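Local coordinates for protein clostridium acetobutylicum Q97KL0 (Clostridium acetobutylicum, PDB 1XBF) that is of unknown function, a member of the UPF0047 (YjbQ) family that assembles from three copies and holds a sulfate ion in the crystal, at residues F41-T46 / K126-I131. Residues are numbered along the deposited sequence; the frame is centred on the assembly and turned at random.
Sequences FCPHTT and KVFVKI. With SO4 (sulfate ion), chain D.
Phe-41 and Phe-128 form an antiparallel hydrogen-bonded pair where strand 37-41 ends against strand 124-133, which lies between strands 5-10 and 37-41 in the antiparallel sheet of this UPF0047 protein. Phe-41 N gives its hydrogen to Phe-128 O at 2.8 Å, and Phe-128 N returns a bond to Phe-41 O, also 2.8 Å. Both phenyl side chains leave the same face of the sheet and run side by side, Phe-41 CD1 lying 3.8 Å from Phe-128 CD2. Beyond this pair the 41-46 chain leaves the ladder, and Pro-43 takes over the packing: its CG sits over one face of the Phe-128 ring in a CH-pi contact, 4.0 Å from the centroid, while CD abuts Lys-126 O. His-44 turns CG away from its carbonyl carbon (chi1 -52°), which brings the imidazole back to the strand, its CE1 edge pressed unusually close against the Lys-126 backbone. A weak bond from His-44 N to Cys-42 SG spans the turn.

Past the histidine, 41-46 cradles a sulfate, probably from the crystallisation liquor, which Arg-123 and Arg-125 also bind; the latter additionally holds Thr-46 OG1. This is consistent with a pocket suited to anions, its natural ligand unknown. A second subunit borders the contact: its Lys-107 makes a cation-pi contact with Phe-128, and its Gln-112 NE2 hydrogen-bonds to Cys-42 O. Thr-46 OG1 bonds sulfate O3 at 3.0 Å, with Thr-46 N reaching it weakly. Two donors of one residue converge on sulfate O2, Thr-45 N at 3.1 Å and Thr-45 OG1 at 2.7 Å.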
ATOM      1  N   PHE A  41       2.889   2.794 -10.602  1.00 22.26           N
ATOM      2  CA  PHE A  41       2.491   1.399 -10.576  1.00 22.66           C
ATOM      3  C   PHE A  41       3.575   0.463 -11.085  1.00 25.20           C
ATOM      4  O   PHE A  41       4.239   0.739 -12.089  1.00 26.42           O
ATOM      5  CB  PHE A  41       1.207   1.234 -11.393  1.00 20.99           C
ATOM      6  CG  PHE A  41       0.623  -0.139 -11.342  1.00 19.00           C
ATOM      7  CD1 PHE A  41       1.142  -1.167 -12.126  1.00 18.03           C
ATOM      8  CD2 PHE A  41      -0.447  -0.417 -10.493  1.00 20.48           C
ATOM      9  CE1 PHE A  41       0.608  -2.453 -12.066  1.00 17.48           C
ATOM     10  CE2 PHE A  41      -0.989  -1.696 -10.423  1.00 18.20           C
ATOM     11  CZ  PHE A  41      -0.464  -2.718 -11.209  1.00 20.78           C
ATOM     12  N   CYS A  42       3.750  -0.647 -10.378  1.00 24.36           N
ATOM     13  CA  CYS A  42       4.747  -1.649 -10.737  1.00 24.92           C
ATOM     14  C   CYS A  42       4.021  -2.877 -11.274  1.00 25.39           C
ATOM     15  O   CYS A  42       3.305  -3.561 -10.537  1.00 26.77           O
ATOM     16  CB  CYS A  42       5.587  -2.015  -9.508  1.00 23.03           C
ATOM     17  SG  CYS A  42       6.731  -3.397  -9.745  1.00 24.04           S
ATOM     18  N   PRO A  43       4.189  -3.171 -12.574  1.00 25.96           N
ATOM     19  CA  PRO A  43       3.538  -4.321 -13.209  1.00 26.36           C
ATOM     20  C   PRO A  43       4.201  -5.673 -12.955  1.00 27.84           C
ATOM     21  O   PRO A  43       3.935  -6.633 -13.672  1.00 29.80           O
ATOM     22  CB  PRO A  43       3.561  -3.941 -14.689  1.00 25.95           C
ATOM     23  CG  PRO A  43       4.866  -3.255 -14.819  1.00 23.93           C
ATOM     24  CD  PRO A  43       4.892  -2.352 -13.583  1.00 24.78           C
ATOM     25  N   HIS A  44       5.051  -5.759 -11.937  1.00 28.12           N
ATOM     26  CA  HIS A  44       5.726  -7.019 -11.636  1.00 27.01           C
ATOM     27  C   HIS A  44       5.273  -7.611 -10.305  1.00 26.98           C
ATOM     28  O   HIS A  44       4.926  -6.880  -9.375  1.00 27.65           O
ATOM     29  CB  HIS A  44       7.239  -6.812 -11.631  1.00 29.21           C
ATOM     30  CG  HIS A  44       7.753  -6.147 -12.870  1.00 31.66           C
ATOM     31  ND1 HIS A  44       7.727  -4.780 -13.044  1.00 32.56           N
ATOM     32  CD2 HIS A  44       8.245  -6.662 -14.021  1.00 32.37           C
ATOM     33  CE1 HIS A  44       8.180  -4.481 -14.248  1.00 33.70           C
ATOM     34  NE2 HIS A  44       8.501  -5.605 -14.863  1.00 34.36           N
ATOM     35  N   THR A  45       5.284  -8.937 -10.220  1.00 24.67           N
ATOM     36  CA  THR A  45       4.861  -9.635  -9.006  1.00 23.49           C
ATOM     37  C   THR A  45       6.018  -9.986  -8.080  1.00 21.30           C
ATOM     38  O   THR A  45       5.803 -10.562  -7.019  1.00 18.38           O
ATOM     39  CB  THR A  45       4.110 -10.940  -9.336  1.00 23.93           C
ATOM     40  OG1 THR A  45       4.943 -11.783 -10.142  1.00 26.10           O
ATOM     41  CG2 THR A  45       2.812 -10.641 -10.074  1.00 25.39           C
ATOM     42  N   THR A  46       7.241  -9.665  -8.499  1.00 21.80           N
ATOM     43  CA  THR A  46       8.418  -9.931  -7.681  1.00 21.94           C
ATOM     44  C   THR A  46       9.160  -8.623  -7.432  1.00 22.30           C
ATOM     45  O   THR A  46      10.363  -8.604  -7.187  1.00 23.48           O
ATOM     46  CB  THR A  46       9.367 -10.982  -8.341  1.00 21.89           C
ATOM     47  OG1 THR A  46       9.818 -10.522  -9.625  1.00 22.82           O
ATOM     48  CG2 THR A  46       8.646 -12.298  -8.500  1.00 21.54           C
ATOM     49  N   LYS A 126       9.792  -2.511 -15.749  1.00 30.78           N
ATOM     50  CA  LYS A 126       9.006  -1.374 -16.196  1.00 31.93           C
ATOM     51  C   LYS A 126       8.315  -0.754 -14.985  1.00 32.05           C
ATOM     52  O   LYS A 126       8.124  -1.400 -13.954  1.00 29.71           O
ATOM     53  CB  LYS A 126       7.931  -1.817 -17.192  1.00 33.63           C
ATOM     54  CG  LYS A 126       8.439  -2.269 -18.555  1.00 37.83           C
ATOM     55  CD  LYS A 126       8.998  -1.098 -19.350  1.00 41.78           C
ATOM     56  CE  LYS A 126       9.153  -1.458 -20.819  1.00 43.30           C
ATOM     57  NZ  LYS A 126       7.846  -1.865 -21.413  1.00 45.34           N
ATOM     58  N   VAL A 127       7.943   0.509 -15.112  1.00 32.10           N
ATOM     59  CA  VAL A 127       7.233   1.183 -14.047  1.00 31.82           C
ATOM     60  C   VAL A 127       6.299   2.143 -14.760  1.00 32.01           C
ATOM     61  O   VAL A 127       6.721   2.863 -15.669  1.00 30.15           O
ATOM     62  CB  VAL A 127       8.202   1.937 -13.093  1.00 32.62           C
ATOM     63  CG1 VAL A 127       8.850   3.111 -13.804  1.00 31.36           C
ATOM     64  CG2 VAL A 127       7.448   2.401 -11.852  1.00 34.34           C
ATOM     65  N   PHE A 128       5.021   2.121 -14.390  1.00 30.66           N
ATOM     66  CA  PHE A 128       4.048   3.004 -15.017  1.00 30.59           C
ATOM     67  C   PHE A 128       3.790   4.213 -14.135  1.00 32.28           C
ATOM     68  O   PHE A 128       3.695   4.092 -12.912  1.00 31.28           O
ATOM     69  CB  PHE A 128       2.712   2.294 -15.251  1.00 29.51           C
ATOM     70  CG  PHE A 128       2.826   0.953 -15.913  1.00 28.09           C
ATOM     71  CD1 PHE A 128       3.852   0.677 -16.808  1.00 29.32           C
ATOM     72  CD2 PHE A 128       1.861  -0.022 -15.678  1.00 29.39           C
ATOM     73  CE1 PHE A 128       3.916  -0.553 -17.464  1.00 30.48           C
ATOM     74  CE2 PHE A 128       1.910  -1.256 -16.326  1.00 29.82           C
ATOM     75  CZ  PHE A 128       2.940  -1.525 -17.223  1.00 31.20           C
ATOM     76  N   VAL A 129       3.674   5.380 -14.759  1.00 30.98           N
ATOM     77  CA  VAL A 129       3.411   6.606 -14.029  1.00 32.21           C
ATOM     78  C   VAL A 129       2.210   7.303 -14.656  1.00 34.06           C
ATOM     79  O   VAL A 129       2.233   7.656 -15.836  1.00 33.54           O
ATOM     80  CB  VAL A 129       4.624   7.561 -14.069  1.00 31.39           C
ATOM     81  CG1 VAL A 129       4.339   8.801 -13.245  1.00 31.04           C
ATOM     82  CG2 VAL A 129       5.861   6.848 -13.542  1.00 30.22           C
ATOM     83  N   LYS A 130       1.150   7.479 -13.876  1.00 34.51           N
ATOM     84  CA  LYS A 130      -0.035   8.150 -14.388  1.00 36.54           C
ATOM     85  C   LYS A 130      -0.273   9.430 -13.602  1.00 37.85           C
ATOM     86  O   LYS A 130      -0.331   9.414 -12.371  1.00 36.92           O
ATOM     87  CB  LYS A 130      -1.258   7.232 -14.292  1.00 37.78           C
ATOM     88  CG  LYS A 130      -2.515   7.805 -14.940  1.00 39.27           C
ATOM     89  CD  LYS A 130      -3.626   6.766 -15.016  1.00 41.36           C
ATOM     90  CE  LYS A 130      -4.849   7.307 -15.756  1.00 43.72           C
ATOM     91  NZ  LYS A 130      -4.566   7.600 -17.193  1.00 42.55           N
ATOM     92  N   ILE A 131      -0.387  10.541 -14.319  1.00 38.83           N
ATOM     93  CA  ILE A 131      -0.633  11.825 -13.686  1.00 41.52           C
ATOM     94  C   ILE A 131      -2.117  12.140 -13.795  1.00 43.85           C
ATOM     95  O   ILE A 131      -2.664  12.222 -14.899  1.00 43.95           O
ATOM     96  CB  ILE A 131       0.177  12.945 -14.372  1.00 42.33           C
ATOM     97  CG1 ILE A 131       1.668  12.610 -14.331  1.00 42.15           C
ATOM     98  CG2 ILE A 131      -0.067  14.269 -13.668  1.00 41.49           C
ATOM     99  CD1 ILE A 131       2.242  12.541 -12.924  1.00 42.25           C
TER
HETATM  100  S   SO4 D 201       7.161 -10.499 -12.996  1.00 30.44           S
HETATM  101  O1  SO4 D 201       7.836 -11.713 -13.479  1.00 33.00           O
HETATM  102  O2  SO4 D 201       5.796 -10.847 -12.561  1.00 30.52           O
HETATM  103  O3  SO4 D 201       7.922  -9.939 -11.863  1.00 31.60           O
HETATM  104  O4  SO4 D 201       7.100  -9.500 -14.074  1.00 30.42           O